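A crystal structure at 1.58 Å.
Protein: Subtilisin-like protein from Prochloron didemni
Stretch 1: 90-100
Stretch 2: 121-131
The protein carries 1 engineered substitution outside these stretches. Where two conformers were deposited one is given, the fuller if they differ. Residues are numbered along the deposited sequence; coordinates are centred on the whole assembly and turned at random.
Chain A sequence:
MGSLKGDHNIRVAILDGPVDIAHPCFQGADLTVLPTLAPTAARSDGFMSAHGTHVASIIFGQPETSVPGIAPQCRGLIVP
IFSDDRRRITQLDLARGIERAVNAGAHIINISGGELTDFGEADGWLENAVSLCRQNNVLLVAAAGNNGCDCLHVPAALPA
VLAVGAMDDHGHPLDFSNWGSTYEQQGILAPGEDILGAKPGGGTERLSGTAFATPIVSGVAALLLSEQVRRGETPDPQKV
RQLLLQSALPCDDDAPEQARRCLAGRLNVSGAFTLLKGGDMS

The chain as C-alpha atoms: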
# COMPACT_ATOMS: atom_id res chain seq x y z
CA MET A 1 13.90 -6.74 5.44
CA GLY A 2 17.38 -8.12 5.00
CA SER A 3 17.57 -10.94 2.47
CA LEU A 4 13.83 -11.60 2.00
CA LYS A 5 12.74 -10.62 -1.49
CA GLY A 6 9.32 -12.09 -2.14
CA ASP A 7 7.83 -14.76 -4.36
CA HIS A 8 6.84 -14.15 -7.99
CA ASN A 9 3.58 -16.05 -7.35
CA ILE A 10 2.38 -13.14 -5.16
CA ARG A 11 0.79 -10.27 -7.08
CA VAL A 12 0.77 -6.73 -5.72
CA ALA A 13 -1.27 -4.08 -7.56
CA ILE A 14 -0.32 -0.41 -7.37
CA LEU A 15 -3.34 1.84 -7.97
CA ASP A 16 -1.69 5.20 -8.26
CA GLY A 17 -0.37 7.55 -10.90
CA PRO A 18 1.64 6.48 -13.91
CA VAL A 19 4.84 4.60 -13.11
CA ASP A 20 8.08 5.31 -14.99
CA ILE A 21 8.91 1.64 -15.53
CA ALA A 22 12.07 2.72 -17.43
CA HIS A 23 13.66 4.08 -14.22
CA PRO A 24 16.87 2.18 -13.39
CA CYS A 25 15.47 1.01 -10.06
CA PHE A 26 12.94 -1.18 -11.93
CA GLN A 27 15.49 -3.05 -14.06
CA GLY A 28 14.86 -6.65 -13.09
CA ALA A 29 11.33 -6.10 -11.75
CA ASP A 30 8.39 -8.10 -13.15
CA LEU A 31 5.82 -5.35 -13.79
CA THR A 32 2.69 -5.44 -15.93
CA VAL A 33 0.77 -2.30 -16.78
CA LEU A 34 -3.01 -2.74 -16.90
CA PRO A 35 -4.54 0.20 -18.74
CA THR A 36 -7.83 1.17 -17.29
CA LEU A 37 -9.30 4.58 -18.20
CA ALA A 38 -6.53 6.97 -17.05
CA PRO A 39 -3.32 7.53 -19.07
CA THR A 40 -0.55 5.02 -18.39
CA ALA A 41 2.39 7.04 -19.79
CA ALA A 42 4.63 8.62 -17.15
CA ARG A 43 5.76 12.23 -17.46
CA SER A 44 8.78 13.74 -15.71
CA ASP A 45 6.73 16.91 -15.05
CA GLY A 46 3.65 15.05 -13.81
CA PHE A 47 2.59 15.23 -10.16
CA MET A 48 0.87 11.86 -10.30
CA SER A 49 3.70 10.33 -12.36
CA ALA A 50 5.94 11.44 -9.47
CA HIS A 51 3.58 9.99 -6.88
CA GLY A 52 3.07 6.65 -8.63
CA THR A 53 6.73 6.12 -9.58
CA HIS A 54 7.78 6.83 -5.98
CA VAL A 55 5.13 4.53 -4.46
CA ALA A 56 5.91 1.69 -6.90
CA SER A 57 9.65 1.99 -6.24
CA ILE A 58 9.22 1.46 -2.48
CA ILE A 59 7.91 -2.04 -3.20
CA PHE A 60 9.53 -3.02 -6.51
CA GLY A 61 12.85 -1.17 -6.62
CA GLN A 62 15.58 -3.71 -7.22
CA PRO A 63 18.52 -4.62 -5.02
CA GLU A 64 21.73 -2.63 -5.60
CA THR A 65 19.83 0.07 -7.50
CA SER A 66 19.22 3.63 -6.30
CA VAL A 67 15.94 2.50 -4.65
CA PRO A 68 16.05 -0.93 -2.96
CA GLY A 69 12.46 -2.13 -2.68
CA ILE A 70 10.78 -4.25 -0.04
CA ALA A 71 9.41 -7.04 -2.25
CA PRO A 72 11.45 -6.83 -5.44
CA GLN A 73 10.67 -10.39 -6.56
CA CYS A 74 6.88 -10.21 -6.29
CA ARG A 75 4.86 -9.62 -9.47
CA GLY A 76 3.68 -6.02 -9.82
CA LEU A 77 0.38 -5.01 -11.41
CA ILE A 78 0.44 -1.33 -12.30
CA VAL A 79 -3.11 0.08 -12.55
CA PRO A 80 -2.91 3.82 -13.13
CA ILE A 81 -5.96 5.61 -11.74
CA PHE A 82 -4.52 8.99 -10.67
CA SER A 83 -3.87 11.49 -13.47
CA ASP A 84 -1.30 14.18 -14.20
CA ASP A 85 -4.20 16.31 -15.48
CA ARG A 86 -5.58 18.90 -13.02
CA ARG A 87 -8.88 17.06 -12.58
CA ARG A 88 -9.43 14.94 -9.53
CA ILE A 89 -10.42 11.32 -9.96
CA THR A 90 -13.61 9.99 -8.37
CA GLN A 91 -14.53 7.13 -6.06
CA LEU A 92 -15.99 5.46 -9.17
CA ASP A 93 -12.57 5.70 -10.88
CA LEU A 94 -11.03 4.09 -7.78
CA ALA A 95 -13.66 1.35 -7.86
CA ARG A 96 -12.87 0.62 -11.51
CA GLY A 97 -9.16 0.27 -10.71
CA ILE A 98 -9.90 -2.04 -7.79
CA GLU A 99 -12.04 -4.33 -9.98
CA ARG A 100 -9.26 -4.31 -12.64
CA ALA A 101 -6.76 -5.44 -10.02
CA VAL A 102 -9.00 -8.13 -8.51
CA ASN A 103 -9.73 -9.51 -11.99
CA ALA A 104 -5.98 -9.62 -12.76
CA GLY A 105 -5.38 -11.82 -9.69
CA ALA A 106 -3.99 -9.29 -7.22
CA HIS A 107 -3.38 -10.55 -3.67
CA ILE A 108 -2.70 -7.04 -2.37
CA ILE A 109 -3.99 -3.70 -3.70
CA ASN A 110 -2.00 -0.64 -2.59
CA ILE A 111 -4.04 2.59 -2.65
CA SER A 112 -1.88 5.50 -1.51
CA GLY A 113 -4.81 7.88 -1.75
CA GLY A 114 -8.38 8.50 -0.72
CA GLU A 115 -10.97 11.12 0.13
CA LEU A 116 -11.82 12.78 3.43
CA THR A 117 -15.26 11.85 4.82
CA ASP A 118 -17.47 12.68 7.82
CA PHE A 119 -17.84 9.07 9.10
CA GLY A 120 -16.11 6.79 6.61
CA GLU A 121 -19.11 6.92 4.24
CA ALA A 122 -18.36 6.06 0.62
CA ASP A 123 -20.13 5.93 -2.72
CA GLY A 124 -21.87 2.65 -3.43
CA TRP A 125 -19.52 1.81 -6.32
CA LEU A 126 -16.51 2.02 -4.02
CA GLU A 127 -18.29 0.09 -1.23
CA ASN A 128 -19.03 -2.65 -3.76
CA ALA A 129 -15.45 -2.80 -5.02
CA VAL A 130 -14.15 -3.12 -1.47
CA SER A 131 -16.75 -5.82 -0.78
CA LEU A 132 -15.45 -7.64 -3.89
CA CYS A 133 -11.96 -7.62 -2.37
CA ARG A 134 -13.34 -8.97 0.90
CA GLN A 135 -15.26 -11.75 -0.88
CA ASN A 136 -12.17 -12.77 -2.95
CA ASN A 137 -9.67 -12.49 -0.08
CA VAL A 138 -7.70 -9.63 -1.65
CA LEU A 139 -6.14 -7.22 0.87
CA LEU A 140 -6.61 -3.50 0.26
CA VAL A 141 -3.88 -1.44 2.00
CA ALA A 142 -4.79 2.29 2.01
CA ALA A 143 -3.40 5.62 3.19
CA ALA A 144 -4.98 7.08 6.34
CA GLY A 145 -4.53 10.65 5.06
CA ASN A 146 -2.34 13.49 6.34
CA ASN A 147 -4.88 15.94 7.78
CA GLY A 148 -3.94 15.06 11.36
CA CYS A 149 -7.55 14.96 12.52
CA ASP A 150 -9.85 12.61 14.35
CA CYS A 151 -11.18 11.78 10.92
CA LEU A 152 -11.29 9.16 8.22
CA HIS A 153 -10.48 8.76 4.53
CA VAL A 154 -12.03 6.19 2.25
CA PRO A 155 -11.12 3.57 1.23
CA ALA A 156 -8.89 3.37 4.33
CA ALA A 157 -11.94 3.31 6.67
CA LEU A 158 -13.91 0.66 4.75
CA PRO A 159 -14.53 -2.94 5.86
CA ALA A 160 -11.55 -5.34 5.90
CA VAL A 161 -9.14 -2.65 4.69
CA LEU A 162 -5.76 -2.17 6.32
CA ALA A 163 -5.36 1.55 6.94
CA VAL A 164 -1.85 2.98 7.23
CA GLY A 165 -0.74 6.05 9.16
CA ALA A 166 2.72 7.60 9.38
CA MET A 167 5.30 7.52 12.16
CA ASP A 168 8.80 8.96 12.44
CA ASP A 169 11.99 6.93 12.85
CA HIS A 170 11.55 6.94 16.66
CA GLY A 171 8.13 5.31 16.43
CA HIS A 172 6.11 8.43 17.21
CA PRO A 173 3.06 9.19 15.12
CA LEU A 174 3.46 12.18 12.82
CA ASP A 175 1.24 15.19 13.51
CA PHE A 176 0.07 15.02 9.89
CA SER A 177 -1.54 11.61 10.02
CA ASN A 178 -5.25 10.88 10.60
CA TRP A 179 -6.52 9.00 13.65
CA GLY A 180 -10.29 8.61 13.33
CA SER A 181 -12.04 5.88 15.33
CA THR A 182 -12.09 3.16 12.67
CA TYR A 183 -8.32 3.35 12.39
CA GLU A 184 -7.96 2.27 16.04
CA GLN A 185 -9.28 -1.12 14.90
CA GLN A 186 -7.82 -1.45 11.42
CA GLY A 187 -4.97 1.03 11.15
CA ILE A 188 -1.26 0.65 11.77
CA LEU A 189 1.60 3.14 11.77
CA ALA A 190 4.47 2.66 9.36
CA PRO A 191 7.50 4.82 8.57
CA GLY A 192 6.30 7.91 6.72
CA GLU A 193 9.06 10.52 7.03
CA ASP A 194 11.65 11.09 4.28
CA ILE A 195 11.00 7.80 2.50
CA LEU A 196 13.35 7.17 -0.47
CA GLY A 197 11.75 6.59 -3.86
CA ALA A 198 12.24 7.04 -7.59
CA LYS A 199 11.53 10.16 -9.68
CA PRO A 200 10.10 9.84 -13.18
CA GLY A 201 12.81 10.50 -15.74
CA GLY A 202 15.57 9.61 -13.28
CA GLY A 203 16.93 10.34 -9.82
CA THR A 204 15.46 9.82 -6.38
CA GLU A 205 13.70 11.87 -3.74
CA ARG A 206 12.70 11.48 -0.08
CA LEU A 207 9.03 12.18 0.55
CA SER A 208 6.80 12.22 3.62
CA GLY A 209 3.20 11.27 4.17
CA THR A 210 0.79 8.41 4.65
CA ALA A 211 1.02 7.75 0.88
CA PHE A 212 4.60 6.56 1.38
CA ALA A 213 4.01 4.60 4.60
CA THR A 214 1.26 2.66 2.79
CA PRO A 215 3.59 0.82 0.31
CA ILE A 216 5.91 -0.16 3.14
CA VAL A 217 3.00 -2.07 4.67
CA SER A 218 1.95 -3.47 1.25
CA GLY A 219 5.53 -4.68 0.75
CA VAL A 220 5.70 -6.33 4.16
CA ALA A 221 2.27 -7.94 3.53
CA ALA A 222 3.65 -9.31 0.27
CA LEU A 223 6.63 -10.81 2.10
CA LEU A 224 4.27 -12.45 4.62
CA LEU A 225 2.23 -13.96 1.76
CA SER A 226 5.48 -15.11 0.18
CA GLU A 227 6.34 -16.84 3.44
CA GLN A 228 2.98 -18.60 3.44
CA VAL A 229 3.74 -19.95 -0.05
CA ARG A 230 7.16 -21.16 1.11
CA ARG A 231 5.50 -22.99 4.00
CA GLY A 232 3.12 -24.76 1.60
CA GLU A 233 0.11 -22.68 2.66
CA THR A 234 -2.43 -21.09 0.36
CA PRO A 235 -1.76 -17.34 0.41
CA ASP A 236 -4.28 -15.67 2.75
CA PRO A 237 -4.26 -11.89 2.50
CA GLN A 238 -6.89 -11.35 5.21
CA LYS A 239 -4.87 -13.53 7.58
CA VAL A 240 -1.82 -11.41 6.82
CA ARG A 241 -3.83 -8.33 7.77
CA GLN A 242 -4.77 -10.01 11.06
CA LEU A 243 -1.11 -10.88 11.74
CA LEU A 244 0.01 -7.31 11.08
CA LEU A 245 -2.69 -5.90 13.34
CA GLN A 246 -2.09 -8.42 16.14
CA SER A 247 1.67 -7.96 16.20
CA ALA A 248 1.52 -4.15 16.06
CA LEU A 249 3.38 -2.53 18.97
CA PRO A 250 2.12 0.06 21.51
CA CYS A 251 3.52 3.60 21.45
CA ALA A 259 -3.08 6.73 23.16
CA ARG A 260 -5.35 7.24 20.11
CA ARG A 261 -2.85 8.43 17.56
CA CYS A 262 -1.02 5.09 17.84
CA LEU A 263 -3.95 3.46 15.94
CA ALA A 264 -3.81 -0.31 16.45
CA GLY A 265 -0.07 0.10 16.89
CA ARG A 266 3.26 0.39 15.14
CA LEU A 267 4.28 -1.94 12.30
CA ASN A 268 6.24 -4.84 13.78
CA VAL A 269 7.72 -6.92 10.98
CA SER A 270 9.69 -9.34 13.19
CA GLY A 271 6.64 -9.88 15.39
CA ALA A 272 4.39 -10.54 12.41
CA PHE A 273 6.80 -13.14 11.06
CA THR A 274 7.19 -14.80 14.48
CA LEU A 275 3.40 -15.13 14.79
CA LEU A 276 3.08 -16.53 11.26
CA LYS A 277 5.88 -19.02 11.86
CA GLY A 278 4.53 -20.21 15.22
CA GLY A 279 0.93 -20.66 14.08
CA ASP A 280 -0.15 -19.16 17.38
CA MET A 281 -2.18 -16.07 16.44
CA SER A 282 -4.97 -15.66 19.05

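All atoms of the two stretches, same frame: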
# COMPACT_ATOMS: atom_id res chain seq x y z
N THR A 90 -12.45 10.22 -9.22
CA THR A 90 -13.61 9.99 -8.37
C THR A 90 -13.52 8.64 -7.67
O THR A 90 -12.67 7.80 -7.98
CB THR A 90 -14.90 9.99 -9.19
OG1 THR A 90 -14.86 8.93 -10.15
CG2 THR A 90 -15.09 11.33 -9.94
N GLN A 91 -14.42 8.43 -6.71
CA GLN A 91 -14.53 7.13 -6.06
C GLN A 91 -14.92 6.04 -7.07
O GLN A 91 -14.53 4.89 -6.89
CB GLN A 91 -15.53 7.18 -4.91
CG GLN A 91 -15.02 8.00 -3.74
CD GLN A 91 -15.94 7.93 -2.54
OE1 GLN A 91 -16.64 6.93 -2.32
NE2 GLN A 91 -15.97 9.01 -1.76
N LEU A 92 -15.66 6.40 -8.11
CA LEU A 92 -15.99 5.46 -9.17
C LEU A 92 -14.73 5.05 -9.95
O LEU A 92 -14.57 3.88 -10.30
CB LEU A 92 -17.04 6.04 -10.13
CG LEU A 92 -17.38 5.21 -11.38
CD1 LEU A 92 -17.88 3.81 -11.00
CD2 LEU A 92 -18.39 5.91 -12.28
N ASP A 93 -13.85 6.00 -10.22
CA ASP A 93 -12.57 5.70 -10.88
C ASP A 93 -11.72 4.75 -10.04
O ASP A 93 -11.07 3.85 -10.55
CB ASP A 93 -11.75 6.98 -11.15
CG ASP A 93 -12.42 7.94 -12.11
OD1 ASP A 93 -13.10 7.50 -13.08
OD2 ASP A 93 -12.26 9.17 -11.90
N LEU A 94 -11.70 4.99 -8.74
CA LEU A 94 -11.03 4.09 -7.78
C LEU A 94 -11.64 2.71 -7.86
O LEU A 94 -10.92 1.71 -7.92
CB LEU A 94 -11.16 4.58 -6.33
CG LEU A 94 -10.18 5.62 -5.79
CD1 LEU A 94 -10.54 5.97 -4.35
CD2 LEU A 94 -8.78 5.06 -5.89
N ALA A 95 -12.97 2.65 -7.84
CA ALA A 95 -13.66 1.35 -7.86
C ALA A 95 -13.31 0.57 -9.11
O ALA A 95 -13.09 -0.64 -9.06
CB ALA A 95 -15.18 1.54 -7.76
N ARG A 96 -13.24 1.26 -10.25
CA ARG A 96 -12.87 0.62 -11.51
C ARG A 96 -11.46 0.03 -11.45
O ARG A 96 -11.23 -1.08 -11.94
CB ARG A 96 -12.95 1.64 -12.65
CG ARG A 96 -12.71 1.03 -14.02
CD ARG A 96 -12.78 2.04 -15.16
NE ARG A 96 -14.04 2.81 -15.18
CZ ARG A 96 -14.19 4.06 -14.73
NH1 ARG A 96 -13.17 4.74 -14.21
NH2 ARG A 96 -15.39 4.64 -14.82
N GLY A 97 -10.53 0.75 -10.85
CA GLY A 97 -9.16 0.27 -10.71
C GLY A 97 -9.10 -0.95 -9.81
O GLY A 97 -8.33 -1.88 -10.05
N ILE A 98 -9.87 -0.92 -8.73
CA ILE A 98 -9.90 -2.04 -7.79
C ILE A 98 -10.42 -3.30 -8.50
O ILE A 98 -9.82 -4.36 -8.40
CB ILE A 98 -10.77 -1.71 -6.56
CG1 ILE A 98 -10.07 -0.67 -5.68
CG2 ILE A 98 -11.09 -2.97 -5.77
CD1 ILE A 98 -10.95 -0.07 -4.60
N GLU A 99 -11.51 -3.17 -9.24
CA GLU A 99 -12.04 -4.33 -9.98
C GLU A 99 -11.01 -4.85 -11.01
O GLU A 99 -10.86 -6.06 -11.19
CB GLU A 99 -13.43 -3.99 -10.58
CG GLU A 99 -14.38 -3.63 -9.43
CD GLU A 99 -15.85 -3.50 -9.76
OE1 GLU A 99 -16.28 -3.76 -10.91
OE2 GLU A 99 -16.59 -3.14 -8.81
N ARG A 100 -10.30 -3.94 -11.68
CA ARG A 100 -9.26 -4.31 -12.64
C ARG A 100 -8.20 -5.18 -11.95
O ARG A 100 -7.78 -6.21 -12.46
CB ARG A 100 -8.59 -3.05 -13.22
CG ARG A 100 -7.63 -3.27 -14.39
CD ARG A 100 -8.36 -3.43 -15.71
NE ARG A 100 -7.50 -3.21 -16.88
CZ ARG A 100 -6.83 -4.15 -17.55
NH1 ARG A 100 -6.91 -5.44 -17.23
NH2 ARG A 100 -6.07 -3.80 -18.58
N GLU A 121 -18.13 7.16 5.31
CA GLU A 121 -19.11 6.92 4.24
C GLU A 121 -18.42 6.94 2.89
O GLU A 121 -17.44 7.65 2.69
CB GLU A 121 -20.26 7.94 4.27
CG GLU A 121 -19.95 9.38 3.79
CD GLU A 121 -19.24 10.25 4.82
OE1 GLU A 121 -18.97 9.76 5.93
OE2 GLU A 121 -18.95 11.46 4.54
N ALA A 122 -18.93 6.14 1.96
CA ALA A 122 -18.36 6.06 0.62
C ALA A 122 -19.48 5.83 -0.38
O ALA A 122 -20.57 5.37 -0.02
CB ALA A 122 -17.35 4.94 0.54
N ASP A 123 -19.20 6.17 -1.63
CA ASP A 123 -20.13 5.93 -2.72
C ASP A 123 -20.33 4.43 -2.87
O ASP A 123 -19.41 3.64 -2.60
CB ASP A 123 -19.59 6.52 -4.02
CG ASP A 123 -19.53 8.05 -4.01
OD1 ASP A 123 -20.43 8.71 -3.40
OD2 ASP A 123 -18.59 8.61 -4.62
N GLY A 124 -21.52 4.05 -3.30
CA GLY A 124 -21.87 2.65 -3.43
C GLY A 124 -20.94 1.87 -4.34
O GLY A 124 -20.67 0.70 -4.07
N TRP A 125 -20.42 2.50 -5.39
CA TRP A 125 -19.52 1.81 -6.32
C TRP A 125 -18.26 1.41 -5.60
O TRP A 125 -17.72 0.31 -5.84
CB TRP A 125 -19.11 2.70 -7.49
CG TRP A 125 -20.21 3.18 -8.37
CD1 TRP A 125 -20.70 4.48 -8.48
CD2 TRP A 125 -20.99 2.39 -9.34
NE1 TRP A 125 -21.70 4.54 -9.41
CE2 TRP A 125 -21.93 3.33 -9.96
CE3 TRP A 125 -21.00 1.05 -9.73
CZ2 TRP A 125 -22.83 2.92 -10.93
CZ3 TRP A 125 -21.92 0.65 -10.71
CH2 TRP A 125 -22.81 1.57 -11.29
N LEU A 126 -17.75 2.30 -4.75
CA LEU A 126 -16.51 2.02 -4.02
C LEU A 126 -16.78 0.98 -2.93
O LEU A 126 -15.97 0.07 -2.75
CB LEU A 126 -15.89 3.30 -3.42
CG LEU A 126 -14.57 3.11 -2.68
CD1 LEU A 126 -13.51 2.44 -3.57
CD2 LEU A 126 -14.05 4.45 -2.19
N GLU A 127 -17.91 1.09 -2.23
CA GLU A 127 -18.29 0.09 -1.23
C GLU A 127 -18.32 -1.30 -1.86
O GLU A 127 -17.82 -2.26 -1.29
CB GLU A 127 -19.65 0.42 -0.62
CG GLU A 127 -19.63 1.58 0.36
CD GLU A 127 -21.01 1.88 0.94
OE1 GLU A 127 -22.02 1.67 0.24
OE2 GLU A 127 -21.07 2.34 2.10
N ASN A 128 -18.89 -1.38 -3.06
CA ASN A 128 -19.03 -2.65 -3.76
C ASN A 128 -17.68 -3.21 -4.17
O ASN A 128 -17.47 -4.42 -4.11
CB ASN A 128 -19.91 -2.48 -5.00
CG ASN A 128 -21.39 -2.32 -4.67
OD1 ASN A 128 -21.80 -2.42 -3.51
ND2 ASN A 128 -22.19 -2.08 -5.69
N ALA A 129 -16.77 -2.34 -4.61
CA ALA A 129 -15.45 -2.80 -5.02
C ALA A 129 -14.67 -3.32 -3.82
O ALA A 129 -13.95 -4.32 -3.92
CB ALA A 129 -14.69 -1.69 -5.72
N VAL A 130 -14.83 -2.67 -2.68
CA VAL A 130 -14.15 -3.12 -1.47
C VAL A 130 -14.76 -4.43 -0.97
O VAL A 130 -14.04 -5.32 -0.51
CB VAL A 130 -14.16 -2.01 -0.39
CG1 VAL A 130 -13.58 -2.52 0.92
CG2 VAL A 130 -13.36 -0.83 -0.89
N SER A 131 -16.07 -4.56 -1.09
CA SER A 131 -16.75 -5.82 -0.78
C SER A 131 -16.24 -6.95 -1.67
O SER A 131 -16.06 -8.08 -1.20
CB SER A 131 -18.27 -5.65 -0.92
OG SER A 131 -18.94 -6.88 -0.68
O HOH W 1 -17.50 9.52 0.67
O HOH W 2 -17.71 8.51 -7.70
O HOH W 3 -18.22 -1.26 -7.99

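Two helices that run nearly parallel can approach closely when small residues line the seam and larger ones interlock beside it, and the pair formed by residues 91-100 and 124-131 in this subtilisin-like protein illustrates the principle well. Their axes come within 8.1 Å and cross at 21°, N termini at the same end. At the centre stand two alanines: Ala-95 CB lies 3.9 Å from Ala-129 CB, and the backbones are near enough that Ala-95 CB also sits 3.4 Å from the carbonyl oxygen of Trp-125, Trp-125 O. The CA atoms of Ala-95 and Leu-126 are 4.8 Å apart, a spacing that leaves little room between the two backbones.

The interlocking element is Leu-126, whose side chain, with chi1 t and chi2 p, fits as a knob into the hole formed by Gln-91, Leu-94, Ala-95 and Ile-98. Leu-126 CD1 packs 3.7 Å from Ile-98 CD1 and 4.2 Å from Leu-94 CB. Ile-98 reaches along the second helix as well, since Ile-98 CG2 is 3.8 Å from Ala-129 CB. One residue thereby ties the knob to the alanine seam.

Further out, burial gives way to exposure, yet apolar contact persists. The CA-to-CB bond of Leu-92 points sideways, but the end of its side chain comes nearer, bringing Leu-92 CD1 over one face of the Trp-125 indole. Leu-92 CD1 lies 3.7 Å from the centroid of the five-membered ring of Trp-125 and 18° off the ring normal, the geometry of a CH-pi contact; the ring atom nearest to it is Trp-125 CG, at 3.6 Å.

The polar edge is built around the starts of the helices. Gln-91 OE1 accepts a hydrogen bond from Asp-123 N at 2.8 Å, with an angle of 164° at the hydrogen. Asp-123 occupies the N-cap position of its helix, but its own side chain makes no capping bond. By contrast, Thr-90, the residue right before the first helix, caps it, Thr-90 OG1 accepting from Asp-93 N at 3.1 Å, while Asp-93 OD2 accepts in return from Thr-90 N at 2.9 Å.

Water extends this edge. One molecule accepts from Gln-91 NE2 and donates to Glu-121 O; another accepts from Leu-92 N and donates to Asp-123 OD2, linking the first turn of one helix to the N-cap residue of the other. A third donates to both Glu-99 OE2 and Trp-125 O, so that solvent bridges the two helices farther along as well.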